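ABC transporter (Caldanaerobius, PDB 4G68) probably binds xylan-derived oligosaccharides outside the cell as the solute-binding component of an ABC transporter and delivers them for uptake. Local coordinates at residues 195-208 against 401-413. Numbering follows the deposited sequence.
Sequences LGEKDEWPGMWYYD and AQTHKDLVAQLFA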
loop_
_atom_site.group_PDB
_atom_site.type_symbol
_atom_site.label_atom_id
_atom_site.label_comp_id
_atom_site.label_asym_id
_atom_site.label_seq_id
_atom_site.Cartn_x
_atom_site.Cartn_y
_atom_site.Cartn_z
ATOM N N LEU C 195 6.574 -10.035 10.545
ATOM C CA LEU C 195 5.673 -10.178 9.345
ATOM C C LEU C 195 4.343 -10.948 9.642
ATOM O O LEU C 195 4.387 -11.999 10.289
ATOM C CB LEU C 195 6.427 -10.764 8.152
ATOM C CG LEU C 195 5.629 -11.228 6.930
ATOM C CD1 LEU C 195 4.942 -10.054 6.193
ATOM C CD2 LEU C 195 6.445 -12.080 5.976
ATOM N N GLY C 196 3.175 -10.430 9.166
ATOM C CA GLY C 196 1.964 -11.222 9.147
ATOM C C GLY C 196 1.555 -11.611 7.735
ATOM O O GLY C 196 1.082 -10.749 6.977
ATOM N N GLU C 197 1.710 -12.900 7.383
ATOM C CA GLU C 197 1.544 -13.360 5.985
ATOM C C GLU C 197 0.174 -14.034 5.630
ATOM O O GLU C 197 -0.077 -14.402 4.478
ATOM C CB GLU C 197 2.760 -14.214 5.559
ATOM C CG GLU C 197 2.622 -15.099 4.320
ATOM C CD GLU C 197 2.581 -14.303 3.000
ATOM O OE1 GLU C 197 2.638 -13.043 3.103
ATOM O OE2 GLU C 197 2.486 -14.927 1.885
ATOM N N LYS C 198 -0.730 -14.105 6.600
ATOM C CA LYS C 198 -2.051 -14.788 6.450
ATOM C C LYS C 198 -2.947 -14.325 5.278
ATOM O O LYS C 198 -3.703 -15.130 4.663
ATOM C CB LYS C 198 -2.851 -14.584 7.722
ATOM C CG LYS C 198 -3.979 -15.589 7.890
ATOM C CD LYS C 198 -4.757 -15.277 9.156
ATOM C CE LYS C 198 -6.217 -15.653 9.009
ATOM N NZ LYS C 198 -6.523 -17.096 9.211
ATOM N N ASP C 199 -2.929 -13.019 5.037
ATOM C CA ASP C 199 -3.693 -12.421 3.985
ATOM C C ASP C 199 -2.832 -12.249 2.749
ATOM O O ASP C 199 -3.276 -11.673 1.799
ATOM C CB ASP C 199 -4.356 -11.100 4.491
ATOM C CG ASP C 199 -5.352 -11.351 5.658
ATOM O OD1 ASP C 199 -6.249 -12.205 5.482
ATOM O OD2 ASP C 199 -5.279 -10.695 6.740
ATOM N N GLU C 200 -1.599 -12.785 2.767
ATOM C CA GLU C 200 -0.659 -12.879 1.587
ATOM C C GLU C 200 -0.102 -11.598 0.967
ATOM O O GLU C 200 1.043 -11.574 0.482
ATOM C CB GLU C 200 -1.227 -13.790 0.492
ATOM C CG GLU C 200 -1.865 -15.028 1.111
ATOM C CD GLU C 200 -2.293 -16.047 0.079
ATOM O OE1 GLU C 200 -2.473 -15.663 -1.097
ATOM O OE2 GLU C 200 -2.430 -17.245 0.456
ATOM N N TRP C 201 -0.933 -10.551 0.919
ATOM C CA TRP C 201 -0.453 -9.310 0.389
ATOM C C TRP C 201 0.755 -8.717 1.137
ATOM O O TRP C 201 1.652 -8.274 0.500
ATOM C CB TRP C 201 -1.579 -8.300 0.064
ATOM C CG TRP C 201 -2.174 -7.692 1.263
ATOM C CD1 TRP C 201 -3.342 -8.065 1.931
ATOM C CD2 TRP C 201 -1.598 -6.617 2.050
ATOM N NE1 TRP C 201 -3.533 -7.289 3.034
ATOM C CE2 TRP C 201 -2.517 -6.390 3.163
ATOM C CE3 TRP C 201 -0.470 -5.784 1.908
ATOM C CZ2 TRP C 201 -2.271 -5.420 4.131
ATOM C CZ3 TRP C 201 -0.245 -4.827 2.870
ATOM C CH2 TRP C 201 -1.133 -4.639 3.956
ATOM N N PRO C 202 0.808 -8.756 2.466
ATOM C CA PRO C 202 1.994 -8.102 3.063
ATOM C C PRO C 202 3.348 -8.728 2.645
ATOM O O PRO C 202 4.279 -7.989 2.366
ATOM C CB PRO C 202 1.745 -8.221 4.561
ATOM C CG PRO C 202 0.290 -8.455 4.701
ATOM C CD PRO C 202 -0.083 -9.297 3.509
ATOM N N GLY C 203 3.456 -10.068 2.585
ATOM C CA GLY C 203 4.717 -10.712 2.176
ATOM C C GLY C 203 5.033 -10.540 0.712
ATOM O O GLY C 203 6.232 -10.660 0.271
ATOM N N MET C 204 3.949 -10.348 -0.058
ATOM C CA MET C 204 4.011 -10.136 -1.477
ATOM C C MET C 204 4.852 -8.846 -1.725
ATOM O O MET C 204 5.722 -8.874 -2.514
ATOM C CB MET C 204 2.559 -10.000 -1.981
ATOM C CG MET C 204 2.337 -10.295 -3.433
ATOM S SD MET C 204 1.164 -9.124 -4.228
ATOM C CE MET C 204 1.975 -7.570 -3.739
ATOM N N TRP C 205 4.523 -7.724 -1.074
ATOM C CA TRP C 205 5.480 -6.539 -0.974
ATOM C C TRP C 205 7.010 -6.811 -0.971
ATOM O O TRP C 205 7.816 -6.126 -1.699
ATOM C CB TRP C 205 5.081 -5.658 0.218
ATOM C CG TRP C 205 3.923 -4.790 -0.159
ATOM C CD1 TRP C 205 2.642 -5.205 -0.548
ATOM C CD2 TRP C 205 3.910 -3.331 -0.297
ATOM N NE1 TRP C 205 1.884 -4.122 -0.955
ATOM C CE2 TRP C 205 2.583 -2.977 -0.828
ATOM C CE3 TRP C 205 4.846 -2.328 -0.111
ATOM C CZ2 TRP C 205 2.214 -1.657 -1.048
ATOM C CZ3 TRP C 205 4.487 -1.021 -0.335
ATOM C CH2 TRP C 205 3.205 -0.681 -0.814
ATOM N N TYR C 206 7.428 -7.768 -0.131
ATOM C CA TYR C 206 8.811 -8.168 -0.037
ATOM C C TYR C 206 9.247 -8.686 -1.381
ATOM O O TYR C 206 10.280 -8.218 -1.902
ATOM C CB TYR C 206 8.990 -9.269 1.046
ATOM C CG TYR C 206 8.889 -8.848 2.475
ATOM C CD1 TYR C 206 9.933 -9.152 3.352
ATOM C CD2 TYR C 206 7.724 -8.277 3.011
ATOM C CE1 TYR C 206 9.865 -8.807 4.677
ATOM C CE2 TYR C 206 7.635 -7.953 4.368
ATOM C CZ TYR C 206 8.715 -8.243 5.188
ATOM O OH TYR C 206 8.721 -7.910 6.541
ATOM N N TYR C 207 8.466 -9.618 -1.962
ATOM C CA TYR C 207 8.892 -10.241 -3.238
ATOM C C TYR C 207 8.894 -9.227 -4.371
ATOM O O TYR C 207 9.864 -9.100 -5.103
ATOM C CB TYR C 207 7.961 -11.442 -3.666
ATOM C CG TYR C 207 8.380 -11.888 -5.013
ATOM C CD1 TYR C 207 9.396 -12.833 -5.163
ATOM C CD2 TYR C 207 7.870 -11.277 -6.156
ATOM C CE1 TYR C 207 9.854 -13.183 -6.447
ATOM C CE2 TYR C 207 8.334 -11.580 -7.417
ATOM C CZ TYR C 207 9.308 -12.560 -7.570
ATOM O OH TYR C 207 9.710 -12.875 -8.855
ATOM N N ASP C 208 7.771 -8.518 -4.547
ATOM C CA ASP C 208 7.745 -7.374 -5.501
ATOM C C ASP C 208 8.944 -6.434 -5.421
ATOM O O ASP C 208 9.547 -6.107 -6.462
ATOM C CB ASP C 208 6.472 -6.550 -5.346
ATOM C CG ASP C 208 5.227 -7.330 -5.657
ATOM O OD1 ASP C 208 5.358 -8.492 -6.007
ATOM O OD2 ASP C 208 4.096 -6.784 -5.511
ATOM N N ALA C 401 -3.982 -11.671 -9.887
ATOM C CA ALA C 401 -3.419 -11.102 -8.661
ATOM C C ALA C 401 -3.449 -12.117 -7.522
ATOM O O ALA C 401 -2.552 -12.124 -6.637
ATOM C CB ALA C 401 -4.171 -9.851 -8.283
ATOM N N GLN C 402 -4.492 -12.967 -7.519
ATOM C CA GLN C 402 -4.539 -13.989 -6.520
ATOM C C GLN C 402 -3.429 -15.017 -6.770
ATOM O O GLN C 402 -2.800 -15.480 -5.816
ATOM C CB GLN C 402 -5.891 -14.646 -6.477
ATOM C CG GLN C 402 -5.968 -15.607 -5.332
ATOM C CD GLN C 402 -6.177 -14.896 -4.021
ATOM O OE1 GLN C 402 -7.239 -14.283 -3.797
ATOM N NE2 GLN C 402 -5.178 -14.991 -3.116
ATOM N N THR C 403 -3.169 -15.338 -8.043
ATOM C CA THR C 403 -2.135 -16.318 -8.434
ATOM C C THR C 403 -0.758 -15.933 -7.800
ATOM O O THR C 403 -0.123 -16.751 -7.083
ATOM C CB THR C 403 -2.074 -16.506 -9.981
ATOM O OG1 THR C 403 -3.270 -17.168 -10.477
ATOM C CG2 THR C 403 -0.831 -17.306 -10.410
ATOM N N HIS C 404 -0.325 -14.694 -8.071
ATOM C CA HIS C 404 0.881 -14.111 -7.481
ATOM C C HIS C 404 0.884 -14.251 -5.980
ATOM O O HIS C 404 1.804 -14.818 -5.420
ATOM C CB HIS C 404 1.043 -12.637 -7.908
ATOM C CG HIS C 404 2.356 -12.007 -7.460
ATOM N ND1 HIS C 404 3.524 -12.674 -7.488
ATOM C CD2 HIS C 404 2.626 -10.768 -6.926
ATOM C CE1 HIS C 404 4.487 -11.905 -7.009
ATOM N NE2 HIS C 404 3.949 -10.724 -6.675
ATOM N N LYS C 405 -0.166 -13.756 -5.320
ATOM C CA LYS C 405 -0.261 -13.855 -3.865
ATOM C C LYS C 405 -0.128 -15.268 -3.359
ATOM O O LYS C 405 0.532 -15.483 -2.325
ATOM C CB LYS C 405 -1.572 -13.258 -3.347
ATOM C CG LYS C 405 -1.629 -11.748 -3.428
ATOM C CD LYS C 405 -3.022 -11.216 -3.175
ATOM C CE LYS C 405 -3.600 -11.603 -1.837
ATOM N NZ LYS C 405 -5.021 -11.218 -1.872
ATOM N N ASP C 406 -0.739 -16.245 -4.048
ATOM C CA ASP C 406 -0.726 -17.636 -3.500
ATOM C C ASP C 406 0.630 -18.296 -3.617
ATOM O O ASP C 406 1.111 -18.954 -2.635
ATOM C CB ASP C 406 -1.776 -18.556 -4.141
ATOM C CG ASP C 406 -3.190 -18.102 -3.875
ATOM O OD1 ASP C 406 -3.432 -17.486 -2.809
ATOM O OD2 ASP C 406 -4.068 -18.333 -4.749
ATOM N N LEU C 407 1.256 -18.062 -4.774
ATOM C CA LEU C 407 2.566 -18.567 -5.093
ATOM C C LEU C 407 3.692 -17.883 -4.325
ATOM O O LEU C 407 4.704 -18.478 -4.043
ATOM C CB LEU C 407 2.823 -18.372 -6.610
ATOM C CG LEU C 407 2.063 -19.238 -7.652
ATOM C CD1 LEU C 407 2.446 -18.860 -9.082
ATOM C CD2 LEU C 407 2.212 -20.742 -7.408
ATOM N N VAL C 408 3.586 -16.584 -4.105
ATOM C CA VAL C 408 4.595 -15.975 -3.236
ATOM C C VAL C 408 4.409 -16.656 -1.889
ATOM O O VAL C 408 5.401 -16.942 -1.214
ATOM C CB VAL C 408 4.541 -14.414 -3.160
ATOM C CG1 VAL C 408 5.374 -13.889 -1.971
ATOM C CG2 VAL C 408 5.071 -13.786 -4.446
ATOM N N ALA C 409 3.156 -16.891 -1.476
ATOM C CA ALA C 409 2.942 -17.501 -0.153
ATOM C C ALA C 409 3.706 -18.846 -0.079
ATOM O O ALA C 409 4.494 -19.053 0.821
ATOM C CB ALA C 409 1.462 -17.661 0.168
ATOM N N GLN C 410 3.580 -19.665 -1.123
ATOM C CA GLN C 410 4.304 -20.952 -1.220
ATOM C C GLN C 410 5.856 -20.868 -1.241
ATOM O O GLN C 410 6.544 -21.820 -0.799
ATOM C CB GLN C 410 3.805 -21.669 -2.460
ATOM C CG GLN C 410 2.426 -22.232 -2.254
ATOM C CD GLN C 410 1.586 -22.214 -3.505
ATOM O OE1 GLN C 410 1.998 -22.670 -4.601
ATOM N NE2 GLN C 410 0.394 -21.680 -3.353
ATOM N N LEU C 411 6.393 -19.747 -1.726
ATOM C CA LEU C 411 7.810 -19.414 -1.525
ATOM C C LEU C 411 8.176 -19.240 -0.048
ATOM O O LEU C 411 9.167 -19.834 0.429
ATOM C CB LEU C 411 8.228 -18.147 -2.300
ATOM C CG LEU C 411 8.371 -18.218 -3.823
ATOM C CD1 LEU C 411 8.614 -16.810 -4.386
ATOM C CD2 LEU C 411 9.492 -19.173 -4.242
ATOM N N PHE C 412 7.416 -18.406 0.672
ATOM C CA PHE C 412 7.651 -18.223 2.125
ATOM C C PHE C 412 7.568 -19.565 2.888
ATOM O O PHE C 412 8.218 -19.750 3.956
ATOM C CB PHE C 412 6.639 -17.264 2.717
ATOM C CG PHE C 412 6.978 -15.795 2.522
ATOM C CD1 PHE C 412 6.383 -15.031 1.456
ATOM C CD2 PHE C 412 7.897 -15.162 3.360
ATOM C CE1 PHE C 412 6.672 -13.678 1.300
ATOM C CE2 PHE C 412 8.184 -13.810 3.215
ATOM C CZ PHE C 412 7.588 -13.062 2.166
ATOM N N ALA C 413 6.750 -20.469 2.349
ATOM C CA ALA C 413 6.345 -21.706 3.057
ATOM C C ALA C 413 7.293 -22.809 2.710
ATOM O O ALA C 413 7.176 -23.915 3.231
ATOM C CB ALA C 413 4.936 -22.130 2.670
HETATM O O HOH W 1 2.529 -14.181 -0.450
HETATM O O HOH W 2 -5.556 -14.238 -0.568
#
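His-404 NE2 donates a nearly straight hydrogen bond (168°) to Asp-208 OD1, 2.7 Å away; Asp-208 OD1 lies close to the imidazole plane and accepts through its syn lone pair. With its CG anti to the backbone N (chi1 -174°), the histidine reaches from helix 398-412 toward helix 201-215; helical segments 201-208 and 401-412 run at 82° to each other. Met-204 runs at about a right angle to the imidazole, its SD 3.5 Å from His-404 CD2; Tyr-207 CD2 lies at the ring edge, Trp-392 stacks on the ring, and Asp-208 OD2 accepts from Trp-392 N. Val-408, compact and branched, fits its CG2 3.8 Å from Tyr-207 CB. Farther along, Gly-203, with no side chain, lets the edge of Phe-412 come up to its backbone, O lying in the ring plane 3.2 Å from Phe-412 CE1. Leu-195 CD2 meets the same ring at CE2. At the more open end, Glu-200 OE1 and Asp-406 OD1 stand 2.7 Å apart with carboxylate planes nearly perpendicular, so one acid probably carries a proton. Water 1 lies between Glu-197 OE2 and Lys-405 O, linking the segments. The histidine-carboxylate bond thus gives a largely apolar crossing one directional tie, consistent with a defined helix orientation.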